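PDB 2WW2: alpha-1,2-mannosidase from Bacteroides thetaiotaomicron, which hydrolyses alpha-mannosides with inversion of configuration, as a member of the calcium-dependent glycoside hydrolase family 92. Local coordinates for residues A[39-44]-A[124-129]; A[90-95]-A[212-217]; A[339-344]-A[634-639]; A[378-383]-A[445-450]; A[683-688]-A[718-723]. One frame throughout, in Å; residues are numbered along the deposited sequence.

Interaction 1 of 5, residues A[39-44]-A[124-129]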
# COMPACT_ATOMS: atom_id res chain seq x y z
N ASN A 39 43.85 -6.84 2.84
CA ASN A 39 43.48 -6.65 1.44
C ASN A 39 42.49 -7.74 1.05
O ASN A 39 42.71 -8.92 1.38
CB ASN A 39 44.71 -6.73 0.52
CG ASN A 39 45.78 -5.68 0.84
OD1 ASN A 39 47.00 -5.97 0.85
ND2 ASN A 39 45.34 -4.45 1.05
N PHE A 40 41.40 -7.36 0.39
CA PHE A 40 40.46 -8.34 -0.20
C PHE A 40 40.65 -8.36 -1.69
O PHE A 40 41.19 -7.40 -2.27
CB PHE A 40 39.00 -7.98 0.05
CG PHE A 40 38.56 -8.01 1.51
CD1 PHE A 40 39.34 -8.61 2.49
CD2 PHE A 40 37.32 -7.45 1.87
CE1 PHE A 40 38.93 -8.64 3.83
CE2 PHE A 40 36.88 -7.47 3.21
CZ PHE A 40 37.68 -8.05 4.19
N TRP A 41 40.16 -9.42 -2.34
CA TRP A 41 40.23 -9.53 -3.79
C TRP A 41 38.83 -9.84 -4.33
O TRP A 41 38.05 -10.53 -3.66
CB TRP A 41 41.27 -10.60 -4.23
CG TRP A 41 42.67 -10.05 -4.03
CD1 TRP A 41 43.38 -9.99 -2.85
CD2 TRP A 41 43.47 -9.40 -5.02
NE1 TRP A 41 44.59 -9.35 -3.07
CE2 TRP A 41 44.66 -8.97 -4.39
CE3 TRP A 41 43.30 -9.14 -6.39
CZ2 TRP A 41 45.69 -8.33 -5.08
CZ3 TRP A 41 44.32 -8.48 -7.07
CH2 TRP A 41 45.49 -8.09 -6.42
N SER A 42 38.50 -9.31 -5.50
CA SER A 42 37.18 -9.59 -6.11
C SER A 42 37.22 -9.43 -7.63
O SER A 42 37.91 -8.57 -8.14
CB SER A 42 36.16 -8.56 -5.56
OG SER A 42 34.87 -8.68 -6.15
N PRO A 43 36.39 -10.20 -8.34
CA PRO A 43 36.10 -9.88 -9.73
C PRO A 43 35.43 -8.51 -9.84
O PRO A 43 34.71 -8.06 -8.91
CB PRO A 43 35.09 -10.97 -10.15
CG PRO A 43 34.44 -11.40 -8.83
CD PRO A 43 35.59 -11.34 -7.84
N GLN A 44 35.68 -7.85 -10.96
CA GLN A 44 35.11 -6.52 -11.21
C GLN A 44 34.37 -6.51 -12.56
O GLN A 44 34.96 -6.81 -13.61
CB GLN A 44 36.21 -5.46 -11.22
CG GLN A 44 35.73 -4.07 -11.67
CD GLN A 44 36.89 -3.12 -11.92
OE1 GLN A 44 38.04 -3.47 -11.66
NE2 GLN A 44 36.59 -1.93 -12.43
N LEU A 124 42.14 -17.13 -8.32
CA LEU A 124 42.97 -16.41 -7.38
C LEU A 124 42.55 -16.76 -5.96
O LEU A 124 41.37 -17.00 -5.69
CB LEU A 124 42.84 -14.89 -7.60
CG LEU A 124 41.44 -14.27 -7.46
CD1 LEU A 124 41.58 -12.87 -6.97
CD2 LEU A 124 40.66 -14.29 -8.77
N SER A 125 43.52 -16.75 -5.06
CA SER A 125 43.29 -17.02 -3.65
C SER A 125 44.06 -15.97 -2.89
O SER A 125 45.11 -15.52 -3.34
CB SER A 125 43.80 -18.43 -3.31
OG SER A 125 42.94 -19.42 -3.88
N ALA A 126 43.56 -15.56 -1.73
CA ALA A 126 44.18 -14.46 -1.00
C ALA A 126 44.82 -14.92 0.31
O ALA A 126 44.38 -15.88 0.93
CB ALA A 126 43.14 -13.37 -0.72
N THR A 127 45.85 -14.20 0.74
CA THR A 127 46.34 -14.31 2.10
C THR A 127 45.83 -13.02 2.75
O THR A 127 45.02 -12.32 2.15
CB THR A 127 47.89 -14.36 2.14
OG1 THR A 127 48.43 -13.18 1.53
CG2 THR A 127 48.42 -15.61 1.38
N SER A 128 46.30 -12.68 3.95
CA SER A 128 45.88 -11.43 4.61
C SER A 128 46.20 -10.21 3.75
O SER A 128 45.39 -9.29 3.64
CB SER A 128 46.61 -11.27 5.96
OG SER A 128 46.17 -12.26 6.89
N ARG A 129 47.39 -10.20 3.15
CA ARG A 129 47.87 -9.02 2.45
C ARG A 129 48.28 -9.28 1.00
O ARG A 129 48.56 -8.35 0.26
CB ARG A 129 49.03 -8.40 3.26
CG ARG A 129 48.58 -8.00 4.66
CD ARG A 129 49.76 -7.50 5.56
NE ARG A 129 49.27 -7.36 6.92
CZ ARG A 129 49.14 -8.38 7.76
NH1 ARG A 129 49.46 -9.62 7.37
NH2 ARG A 129 48.67 -8.17 8.99
O HOH W 1 42.53 -11.20 2.95
O HOH W 2 47.05 -7.91 -2.13

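Interaction 2 of 5, residues A[90-95]-A[212-217]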
# COMPACT_ATOMS: atom_id res chain seq x y z
N LYS A 90 43.64 -4.84 -24.51
CA LYS A 90 42.85 -3.63 -24.25
C LYS A 90 43.35 -3.06 -22.93
O LYS A 90 43.48 -3.81 -21.97
CB LYS A 90 41.37 -3.98 -24.10
CG LYS A 90 40.74 -4.55 -25.38
CD LYS A 90 40.69 -3.48 -26.47
CE LYS A 90 40.02 -4.02 -27.74
NZ LYS A 90 39.96 -2.95 -28.78
N MET A 91 43.67 -1.76 -22.89
CA MET A 91 44.29 -1.18 -21.69
C MET A 91 43.29 -0.59 -20.71
O MET A 91 43.27 -0.94 -19.55
CB MET A 91 45.33 -0.10 -22.05
CG MET A 91 46.45 -0.59 -22.98
SD MET A 91 47.29 -2.03 -22.29
CE MET A 91 48.10 -1.31 -20.87
N SER A 92 42.48 0.35 -21.20
CA SER A 92 41.57 1.10 -20.33
C SER A 92 40.46 0.23 -19.76
O SER A 92 39.94 -0.67 -20.44
CB SER A 92 40.95 2.27 -21.10
OG SER A 92 39.96 2.92 -20.30
N HIS A 93 40.10 0.48 -18.51
CA HIS A 93 38.96 -0.22 -17.91
C HIS A 93 37.68 -0.08 -18.76
O HIS A 93 36.81 -0.94 -18.72
CB HIS A 93 38.71 0.28 -16.48
CG HIS A 93 38.06 1.63 -16.42
ND1 HIS A 93 38.77 2.81 -16.52
CD2 HIS A 93 36.76 1.99 -16.28
CE1 HIS A 93 37.94 3.84 -16.41
NE2 HIS A 93 36.71 3.37 -16.28
N LYS A 94 37.58 1.01 -19.54
CA LYS A 94 36.41 1.26 -20.38
C LYS A 94 36.32 0.27 -21.52
O LYS A 94 35.25 0.06 -22.06
CB LYS A 94 36.47 2.66 -20.98
CG LYS A 94 36.53 3.78 -19.94
CD LYS A 94 35.16 4.39 -19.71
CE LYS A 94 35.28 5.71 -18.96
NZ LYS A 94 33.93 6.21 -18.54
N GLU A 95 37.46 -0.33 -21.88
CA GLU A 95 37.54 -1.24 -23.02
C GLU A 95 37.85 -2.70 -22.67
O GLU A 95 37.74 -3.56 -23.55
CB GLU A 95 38.62 -0.76 -24.00
CG GLU A 95 38.25 0.51 -24.70
CD GLU A 95 39.14 0.74 -25.90
OE1 GLU A 95 40.30 1.12 -25.69
OE2 GLU A 95 38.67 0.50 -27.03
N ALA A 212 50.87 9.01 -14.03
CA ALA A 212 49.88 9.96 -14.53
C ALA A 212 48.66 9.85 -13.64
O ALA A 212 48.65 9.10 -12.67
CB ALA A 212 49.51 9.63 -15.96
N ASP A 213 47.62 10.60 -13.99
CA ASP A 213 46.34 10.45 -13.30
C ASP A 213 45.91 8.97 -13.30
O ASP A 213 45.64 8.38 -12.24
CB ASP A 213 45.29 11.32 -13.98
CG ASP A 213 43.88 11.11 -13.43
OD1 ASP A 213 43.71 11.01 -12.19
OD2 ASP A 213 42.95 11.07 -14.26
N TYR A 214 45.83 8.40 -14.50
CA TYR A 214 45.40 7.01 -14.70
C TYR A 214 46.55 6.28 -15.39
O TYR A 214 47.03 6.75 -16.42
CB TYR A 214 44.15 6.99 -15.59
CG TYR A 214 43.58 5.60 -15.89
CD1 TYR A 214 43.58 4.59 -14.93
CD2 TYR A 214 43.00 5.33 -17.12
CE1 TYR A 214 43.04 3.31 -15.22
CE2 TYR A 214 42.46 4.09 -17.41
CZ TYR A 214 42.47 3.08 -16.46
OH TYR A 214 41.93 1.85 -16.80
N THR A 215 46.99 5.15 -14.84
CA THR A 215 48.04 4.36 -15.48
C THR A 215 47.68 2.88 -15.53
O THR A 215 47.04 2.36 -14.61
CB THR A 215 49.40 4.48 -14.76
OG1 THR A 215 49.31 4.00 -13.40
CG2 THR A 215 49.89 5.93 -14.74
N CYS A 216 48.12 2.21 -16.60
CA CYS A 216 48.05 0.77 -16.74
C CYS A 216 49.36 0.28 -17.36
O CYS A 216 50.17 1.06 -17.90
CB CYS A 216 46.87 0.36 -17.64
SG CYS A 216 45.21 0.92 -17.07
N ALA A 217 49.58 -1.03 -17.29
CA ALA A 217 50.76 -1.62 -17.92
C ALA A 217 50.32 -2.95 -18.45
O ALA A 217 49.39 -3.56 -17.91
CB ALA A 217 51.88 -1.81 -16.91

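Interaction 3 of 5, residues A[339-344]-A[634-639]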
# COMPACT_ATOMS: atom_id res chain seq x y z
N HIS A 339 30.10 -6.73 16.46
CA HIS A 339 31.13 -6.68 17.50
C HIS A 339 30.79 -7.52 18.72
O HIS A 339 31.67 -8.16 19.29
CB HIS A 339 31.51 -5.24 17.83
CG HIS A 339 32.33 -4.62 16.75
ND1 HIS A 339 33.68 -4.85 16.62
CD2 HIS A 339 31.97 -3.87 15.68
CE1 HIS A 339 34.14 -4.23 15.55
NE2 HIS A 339 33.12 -3.62 14.96
N PRO A 340 29.50 -7.55 19.13
CA PRO A 340 29.17 -8.49 20.21
C PRO A 340 29.50 -9.93 19.85
O PRO A 340 29.94 -10.68 20.72
CB PRO A 340 27.67 -8.30 20.39
CG PRO A 340 27.49 -6.77 20.08
CD PRO A 340 28.44 -6.54 18.91
N LEU A 341 29.28 -10.34 18.60
CA LEU A 341 29.69 -11.69 18.22
C LEU A 341 31.21 -11.85 18.43
O LEU A 341 31.66 -12.88 18.93
CB LEU A 341 29.30 -12.02 16.76
CG LEU A 341 29.51 -13.49 16.37
CD1 LEU A 341 28.52 -14.40 17.10
CD2 LEU A 341 29.41 -13.75 14.83
N PHE A 342 32.00 -10.84 18.04
CA PHE A 342 33.44 -10.92 18.28
C PHE A 342 33.75 -11.07 19.78
O PHE A 342 34.57 -11.90 20.17
CB PHE A 342 34.22 -9.70 17.71
CG PHE A 342 34.05 -9.49 16.22
CD1 PHE A 342 33.76 -10.56 15.36
CD2 PHE A 342 34.20 -8.21 15.67
CE1 PHE A 342 33.61 -10.34 13.97
CE2 PHE A 342 34.03 -7.99 14.30
CZ PHE A 342 33.73 -9.07 13.45
N THR A 343 33.10 -10.28 20.63
CA THR A 343 33.43 -10.35 22.06
C THR A 343 33.21 -11.75 22.60
O THR A 343 33.82 -12.13 23.59
CB THR A 343 32.60 -9.36 22.93
OG1 THR A 343 31.22 -9.70 22.86
CG2 THR A 343 32.80 -7.90 22.46
N LEU A 344 32.31 -12.51 21.97
CA LEU A 344 31.96 -13.84 22.47
C LEU A 344 32.87 -14.92 21.86
O LEU A 344 33.52 -15.68 22.57
CB LEU A 344 30.49 -14.16 22.14
CG LEU A 344 29.96 -15.54 22.58
CD1 LEU A 344 30.18 -15.75 24.08
CD2 LEU A 344 28.46 -15.70 22.21
N TRP A 634 23.02 -10.82 13.01
CA TRP A 634 21.70 -11.03 13.56
C TRP A 634 21.27 -12.48 13.29
O TRP A 634 20.75 -13.19 14.16
CB TRP A 634 20.70 -10.05 12.93
CG TRP A 634 19.32 -10.11 13.51
CD1 TRP A 634 18.79 -9.28 14.47
CD2 TRP A 634 18.28 -11.05 13.18
NE1 TRP A 634 17.49 -9.64 14.75
CE2 TRP A 634 17.15 -10.72 13.97
CE3 TRP A 634 18.19 -12.12 12.28
CZ2 TRP A 634 15.95 -11.43 13.89
CZ3 TRP A 634 17.00 -12.83 12.23
CH2 TRP A 634 15.90 -12.49 13.02
N TYR A 635 21.54 -12.95 12.08
CA TYR A 635 21.15 -14.32 11.74
C TYR A 635 21.99 -15.34 12.51
O TYR A 635 21.47 -16.34 13.01
CB TYR A 635 21.27 -14.55 10.23
CG TYR A 635 20.77 -15.92 9.77
CD1 TYR A 635 19.47 -16.09 9.28
CD2 TYR A 635 21.60 -17.02 9.84
CE1 TYR A 635 19.01 -17.34 8.86
CE2 TYR A 635 21.13 -18.29 9.43
CZ TYR A 635 19.85 -18.43 8.95
OH TYR A 635 19.42 -19.65 8.52
N VAL A 636 23.29 -15.09 12.63
CA VAL A 636 24.16 -16.02 13.36
C VAL A 636 23.72 -16.16 14.82
O VAL A 636 23.48 -17.26 15.30
CB VAL A 636 25.65 -15.61 13.26
CG1 VAL A 636 26.51 -16.47 14.19
CG2 VAL A 636 26.13 -15.77 11.82
N PHE A 637 23.61 -15.04 15.51
CA PHE A 637 23.10 -15.07 16.88
C PHE A 637 21.74 -15.77 16.94
O PHE A 637 21.55 -16.69 17.72
CB PHE A 637 22.97 -13.65 17.41
CG PHE A 637 24.19 -13.17 18.16
CD1 PHE A 637 24.58 -13.80 19.34
CD2 PHE A 637 24.93 -12.09 17.69
CE1 PHE A 637 25.71 -13.36 20.04
CE2 PHE A 637 26.06 -11.65 18.37
CZ PHE A 637 26.44 -12.27 19.56
N SER A 638 20.79 -15.32 16.13
CA SER A 638 19.42 -15.84 16.22
C SER A 638 19.35 -17.35 15.98
O SER A 638 18.60 -18.06 16.67
CB SER A 638 18.46 -15.08 15.29
OG SER A 638 18.34 -13.74 15.72
N ALA A 639 20.13 -17.85 15.02
CA ALA A 639 20.22 -19.30 14.81
C ALA A 639 20.78 -20.06 16.02
O ALA A 639 20.38 -21.20 16.30
CB ALA A 639 21.08 -19.62 13.57

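Interaction 4 of 5, residues A[378-383]-A[445-450]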
# COMPACT_ATOMS: atom_id res chain seq x y z
N CYS A 378 29.31 9.92 7.68
CA CYS A 378 28.26 8.96 7.32
C CYS A 378 27.54 8.49 8.58
O CYS A 378 28.19 8.19 9.58
CB CYS A 378 28.90 7.76 6.61
SG CYS A 378 27.74 6.56 5.94
N MET A 379 26.21 8.44 8.52
CA MET A 379 25.37 7.95 9.64
C MET A 379 25.52 8.81 10.90
O MET A 379 25.92 9.97 10.83
CB MET A 379 25.62 6.46 9.97
CG MET A 379 25.38 5.51 8.77
SD MET A 379 23.98 6.04 7.71
CE MET A 379 22.59 5.98 8.81
N ILE A 380 25.15 8.24 12.04
CA ILE A 380 24.97 9.02 13.26
C ILE A 380 25.41 8.23 14.49
O ILE A 380 25.75 7.04 14.40
CB ILE A 380 23.47 9.41 13.46
CG1 ILE A 380 22.64 8.14 13.70
CG2 ILE A 380 22.93 10.24 12.26
CD1 ILE A 380 21.16 8.43 13.94
N GLY A 381 25.37 8.89 15.65
CA GLY A 381 25.53 8.19 16.93
C GLY A 381 26.94 8.25 17.50
O GLY A 381 27.86 8.78 16.87
N ASN A 382 27.10 7.69 18.70
CA ASN A 382 28.40 7.59 19.36
C ASN A 382 28.63 6.12 19.71
O ASN A 382 28.98 5.77 20.84
CB ASN A 382 28.41 8.44 20.64
CG ASN A 382 28.39 9.94 20.36
OD1 ASN A 382 28.82 10.42 19.29
ND2 ASN A 382 27.89 10.69 21.31
N ASN A 383 28.41 5.24 18.74
CA ASN A 383 28.48 3.83 19.04
C ASN A 383 29.90 3.27 19.17
O ASN A 383 30.09 2.12 19.59
CB ASN A 383 27.60 3.04 18.07
CG ASN A 383 26.15 3.47 18.18
OD1 ASN A 383 25.55 3.97 17.20
ND2 ASN A 383 25.59 3.33 19.37
N THR A 445 15.93 13.43 16.02
CA THR A 445 15.30 12.50 16.94
C THR A 445 16.08 11.19 16.97
O THR A 445 16.35 10.63 18.05
CB THR A 445 13.82 12.28 16.59
OG1 THR A 445 13.10 13.50 16.84
CG2 THR A 445 13.24 11.18 17.45
N ALA A 446 16.45 10.69 15.78
CA ALA A 446 17.28 9.49 15.72
C ALA A 446 18.60 9.74 16.48
O ALA A 446 19.06 8.87 17.23
CB ALA A 446 17.54 9.08 14.27
N LYS A 447 19.19 10.93 16.32
CA LYS A 447 20.40 11.25 17.08
C LYS A 447 20.17 11.23 18.59
O LYS A 447 20.96 10.64 19.34
CB LYS A 447 21.00 12.59 16.64
CG LYS A 447 21.65 12.52 15.24
CD LYS A 447 21.95 13.92 14.67
CE LYS A 447 22.76 13.79 13.35
NZ LYS A 447 22.94 15.07 12.62
N THR A 448 19.10 11.89 19.05
CA THR A 448 18.79 11.92 20.47
C THR A 448 18.71 10.49 21.01
O THR A 448 19.24 10.18 22.09
CB THR A 448 17.43 12.62 20.72
OG1 THR A 448 17.48 13.95 20.22
CG2 THR A 448 17.12 12.67 22.22
N LEU A 449 18.01 9.62 20.29
CA LEU A 449 17.86 8.24 20.74
C LEU A 449 19.19 7.47 20.78
O LEU A 449 19.46 6.73 21.73
CB LEU A 449 16.79 7.51 19.89
CG LEU A 449 15.38 8.10 20.01
CD1 LEU A 449 14.45 7.69 18.84
CD2 LEU A 449 14.71 7.75 21.36
N GLU A 450 20.03 7.66 19.78
CA GLU A 450 21.36 7.05 19.79
C GLU A 450 22.20 7.61 20.95
O GLU A 450 22.95 6.88 21.60
CB GLU A 450 22.08 7.31 18.46
CG GLU A 450 21.40 6.68 17.22
CD GLU A 450 21.72 5.20 17.04
OE1 GLU A 450 22.70 4.73 17.66
OE2 GLU A 450 21.00 4.48 16.27
O HOH W 3 25.19 6.08 20.07

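Interaction 5 of 5, residues A[683-688]-A[718-723]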
# COMPACT_ATOMS: atom_id res chain seq x y z
N ARG A 683 8.20 -26.67 15.36
CA ARG A 683 8.41 -26.74 16.79
C ARG A 683 9.33 -25.59 17.25
O ARG A 683 10.43 -25.83 17.74
CB ARG A 683 8.96 -28.11 17.20
CG ARG A 683 7.97 -29.26 16.96
CD ARG A 683 8.66 -30.64 16.96
NE ARG A 683 8.87 -31.13 18.31
CZ ARG A 683 7.92 -31.70 19.06
NH1 ARG A 683 6.70 -31.86 18.57
NH2 ARG A 683 8.20 -32.11 20.29
N PRO A 684 8.87 -24.34 17.09
CA PRO A 684 9.69 -23.19 17.44
C PRO A 684 9.70 -22.86 18.94
O PRO A 684 10.53 -22.07 19.39
CB PRO A 684 9.00 -22.04 16.68
CG PRO A 684 7.53 -22.43 16.73
CD PRO A 684 7.54 -23.95 16.58
N TYR A 685 8.80 -23.46 19.70
CA TYR A 685 8.57 -23.03 21.09
C TYR A 685 9.46 -23.78 22.09
O TYR A 685 9.68 -24.98 21.96
CB TYR A 685 7.10 -23.25 21.49
CG TYR A 685 6.14 -22.45 20.65
CD1 TYR A 685 6.08 -21.05 20.76
CD2 TYR A 685 5.29 -23.07 19.73
CE1 TYR A 685 5.22 -20.30 19.98
CE2 TYR A 685 4.42 -22.33 18.95
CZ TYR A 685 4.38 -20.95 19.09
OH TYR A 685 3.51 -20.19 18.32
N ILE A 686 9.93 -23.07 23.11
CA ILE A 686 10.64 -23.72 24.21
C ILE A 686 9.63 -24.16 25.28
O ILE A 686 8.99 -23.32 25.92
CB ILE A 686 11.72 -22.79 24.83
CG1 ILE A 686 12.79 -22.42 23.78
CG2 ILE A 686 12.36 -23.42 26.08
CD1 ILE A 686 13.68 -21.27 24.24
N ARG A 687 9.46 -25.46 25.45
CA ARG A 687 8.54 -25.97 26.47
C ARG A 687 9.22 -25.97 27.83
O ARG A 687 8.64 -25.54 28.84
CB ARG A 687 8.02 -27.37 26.13
CG ARG A 687 7.12 -27.97 27.21
CD ARG A 687 6.55 -29.34 26.81
NE ARG A 687 7.61 -30.30 26.54
CZ ARG A 687 8.26 -31.00 27.47
NH1 ARG A 687 7.96 -30.84 28.76
NH2 ARG A 687 9.20 -31.86 27.10
N LYS A 688 10.46 -26.46 27.86
CA LYS A 688 11.21 -26.57 29.10
C LYS A 688 12.69 -26.36 28.80
O LYS A 688 13.16 -26.65 27.69
CB LYS A 688 10.99 -27.98 29.68
CG LYS A 688 11.59 -28.20 31.05
CD LYS A 688 11.38 -29.66 31.50
CE LYS A 688 12.12 -29.92 32.81
NZ LYS A 688 12.49 -31.36 33.01
N SER A 718 5.51 -27.84 19.57
CA SER A 718 4.71 -27.17 18.56
C SER A 718 3.66 -26.22 19.13
O SER A 718 3.00 -25.49 18.38
CB SER A 718 4.00 -28.21 17.68
OG SER A 718 3.25 -29.05 18.51
N VAL A 719 3.47 -26.24 20.45
CA VAL A 719 2.59 -25.25 21.08
C VAL A 719 3.38 -24.51 22.16
O VAL A 719 4.33 -25.05 22.71
CB VAL A 719 1.33 -25.89 21.70
CG1 VAL A 719 0.60 -26.76 20.66
CG2 VAL A 719 1.69 -26.71 22.95
N PRO A 720 3.00 -23.26 22.42
CA PRO A 720 3.75 -22.44 23.37
C PRO A 720 3.48 -22.89 24.79
O PRO A 720 2.39 -23.42 25.06
CB PRO A 720 3.18 -21.04 23.16
CG PRO A 720 1.81 -21.28 22.56
CD PRO A 720 1.98 -22.50 21.70
N ASN A 721 4.45 -22.70 25.67
CA ASN A 721 4.25 -22.92 27.09
C ASN A 721 4.03 -21.58 27.78
O ASN A 721 4.99 -20.87 28.08
CB ASN A 721 5.44 -23.63 27.72
CG ASN A 721 5.24 -23.89 29.22
OD1 ASN A 721 4.27 -23.43 29.82
ND2 ASN A 721 6.18 -24.60 29.84
N GLN A 722 2.77 -21.25 28.04
CA GLN A 722 2.44 -19.91 28.53
C GLN A 722 2.71 -19.73 30.01
O GLN A 722 2.45 -18.65 30.55
CB GLN A 722 0.99 -19.54 28.16
CG GLN A 722 0.86 -19.22 26.68
CD GLN A 722 -0.57 -19.10 26.22
OE1 GLN A 722 -1.48 -18.91 27.01
NE2 GLN A 722 -0.77 -19.20 24.92
N GLN A 723 3.20 -20.77 30.67
CA GLN A 723 3.56 -20.67 32.09
C GLN A 723 5.05 -20.47 32.29
O GLN A 723 5.51 -20.43 33.43
CB GLN A 723 3.17 -21.93 32.86
CG GLN A 723 1.80 -22.48 32.55
CD GLN A 723 1.26 -23.34 33.66
OE1 GLN A 723 1.12 -24.55 33.50
NE2 GLN A 723 0.96 -22.72 34.81
O HOH W 4 7.02 -21.70 24.64

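Interaction 1 of 5, residues A[39-44]-A[124-129]
W41 and L124 bring strands 40-44 and 121-126 together in a buried apolar contact of the N-terminal domain. CD1 of L124 touches W41 CB at 3.6 Å and reaches as far as CE3 of the indole, the two side chains passing obliquely. The leucine CG sits between its own backbone N and carbonyl carbon (chi1 60°), a sterically demanding placement. Beside it, the methyl of A126 lies 4.0 Å from W41 CD1. This apolar end is the tight part. Toward 127-129 the strand gives way to a turn, the two backbones are linked by polar atoms, and water enters. The backbone N of N39 donates to the carbonyl O of S128 (N to O 3.0 Å), almost straight at the hydrogen (172°) and nearly in line with the C=O bond. One water donates to both N39 O and T127 O, 2.8 Å from each. A second lies in the plane of the W41 indole at its edge, accepts from NE1 and donates to R129 O. The side-chain OD1 of N39 comes within 2.9 Å of R129 O, a pair of acceptors that cannot bond; OD1 has its hydrogen-bond partner in S235, while the guanidinium of R129 pairs with E250. The backbone carbonyls at this end are thus satisfied by one direct bond and two ordered waters, which implies that solvent is an integral part of the join.

Interaction 2 of 5, residues A[90-95]-A[212-217]
An ST turn shapes the loop 90-95 where it meets 212-217, the run that leads into strand 216-221: S92 OG accepts from the amide of K94, and the next residue, H93, grips Y214 across the contact. The phenol OH of Y214 accepts from the H93 backbone N at 2.9 Å, with an N-H...O angle of 159°, and more weakly from ND1 of the same histidine at 3.3 Å. The imidazole also turns an edge to the Y214 face in an offset edge-to-face pair, planes 76° apart. Its CG lies between the backbone N and the carbonyl carbon (chi1 75°), which keeps the ring close to the backbone N; both nitrogens meet the same oxygen. D148, on strand 143-148, is a further partner of that oxygen. In the beta-rich N-terminal domain, strand 143-148 pairs antiparallel with 216-221, so the loop is fastened beside that pairing. Farther along, the bent M91 chain brings CE to 3.8 Å from C216 CB and 3.7 Å from A217 C, while SG of C216 lies 3.7 Å from M91 O.

Interaction 3 of 5, residues A[339-344]-A[634-639]
F637 reaches out from helix 632-640 and lays its ring against the first turn of helix 338-345, a case of one aromatic side chain giving the largest share of the buried surface in a helix-helix contact. The partner to follow is L341. Its CB is 3.6 Å from F637 CE2, and somewhat farther from CZ. CG stands anti to the backbone N (chi1 -171°) and divides the chain into two branches with different tasks. CD1 goes over one face of the phenyl ring, 4.0 Å from the centroid and 18° off the normal, a CH-pi contact displaced toward the rim. CD2 instead meets CG1 of V636 at 4.0 Å, the leucine and valine crossing at about a right angle. Meanwhile the leucine and phenylalanine side chains slide past one another in opposite directions, and the outer side of the ring comes to the leucine backbone, with F637 CE2 3.5 Å from L341 N. Both helices belong to the catalytic domain, consistent with the (alpha/alpha)6-barrel type of the six-hairpin glycosidase clan; their short segments run at 51° to each other, with axes 10.6 Å apart at closest approach. P340 meets the ring at its edge, its carbonyl carbon lying 3.9 Å from F637 CZ near the ring plane, and L344 CD2 approaches F637 CE1 at 4.2 Å. Beyond the pair, L341 also packs on L291 and T294 of helix 281-294, while P340 rests on P644.

Interaction 4 of 5, residues A[378-383]-A[445-450]
The loop 378-383 passes alongside helix 444-465 with its backbone closest at G381, where G381 CA is 5.2 Å from E450 CA and a positive phi (98°) with psi near 180° would jam a CB against the preceding carbonyl. Just ahead of it, I380 makes the main apolar contact with the helix. Its CG1 lies between the backbone N and carbonyl carbon (chi1 65°), and CD1 at the end of that branch settles between A446 CB and E450 CG, 3.7 Å from each. The other branch, CG2, touches the K447 chain at CE, also 3.7 Å away. Only the aliphatic length of that lysine is used here, for its NZ extends on to a salt bridge with D425. I380 thus packs against A446, K447 and E450 on one side of an alpha helix of the catalytic domain, where W522 of helix 519-522 also covers I380, A446 and E450. E450 crosses I380 at about a right angle; its CB lies 3.9 Å from G381 CA. Its carboxylate serves another partner: OE2 forms a salt bridge with R336. A water fixes the end of the contact, accepting from the backbone amide of N382 and donating to E450 O, 2.8 Å from each.

Interaction 5 of 5, residues A[683-688]-A[718-723]
A proline ring lying over a tyrosine face dominates this surface contact: P720 covers one side of Y685, with CD 3.8 Å from the ring centroid and 17° off its normal, a CH-pi contact. The two side chains lie side by side and point the same way, while P684 CG covers the opposite face, leaving the phenol ring between two prolines. S718 O comes to the ring edge, 3.5 Å from Y685 CE2. Farther on, N721 ND2, carried on a CG anti to the backbone N (chi1 -180°), donates to R687 O at 2.8 Å, in the carbonyl plane and on a lone pair. Its OD1 meanwhile accepts from the amide of Q723, an Asx turn that holds the side-chain amide. One water bridges I686 O and the backbone N of N721. Strand 685-691 pairs with 710-717, with a classic beta bulge where R687 and K688 both face S715, and the segment 718-723 continues from that partner strand past helix 600-613, where P720 rests on W601 and Y685 on Y605.

How the interactions relate
From the N terminus, interaction 1 opens at strand 40-44 and closes at 124-129; interaction 2 opens within that span, at 90-95, and closes only at 212-217, so the two cross. Both lie in the beta-rich N-terminal domain, their centres 21 Å apart, the first joining two strands, the second fastening a loop beside a strand. The remaining contacts belong to the later part of the chain. Interaction 3 spans 339-344 to 634-639, joining early and late helices of the catalytic domain, and the shorter loop of interaction 4, 378-383 to 445-450, falls wholly within its span. Interaction 5 then follows in series, closing a short loop at the mixed sheet near the C terminus, about 62 Å between centres from interaction 2.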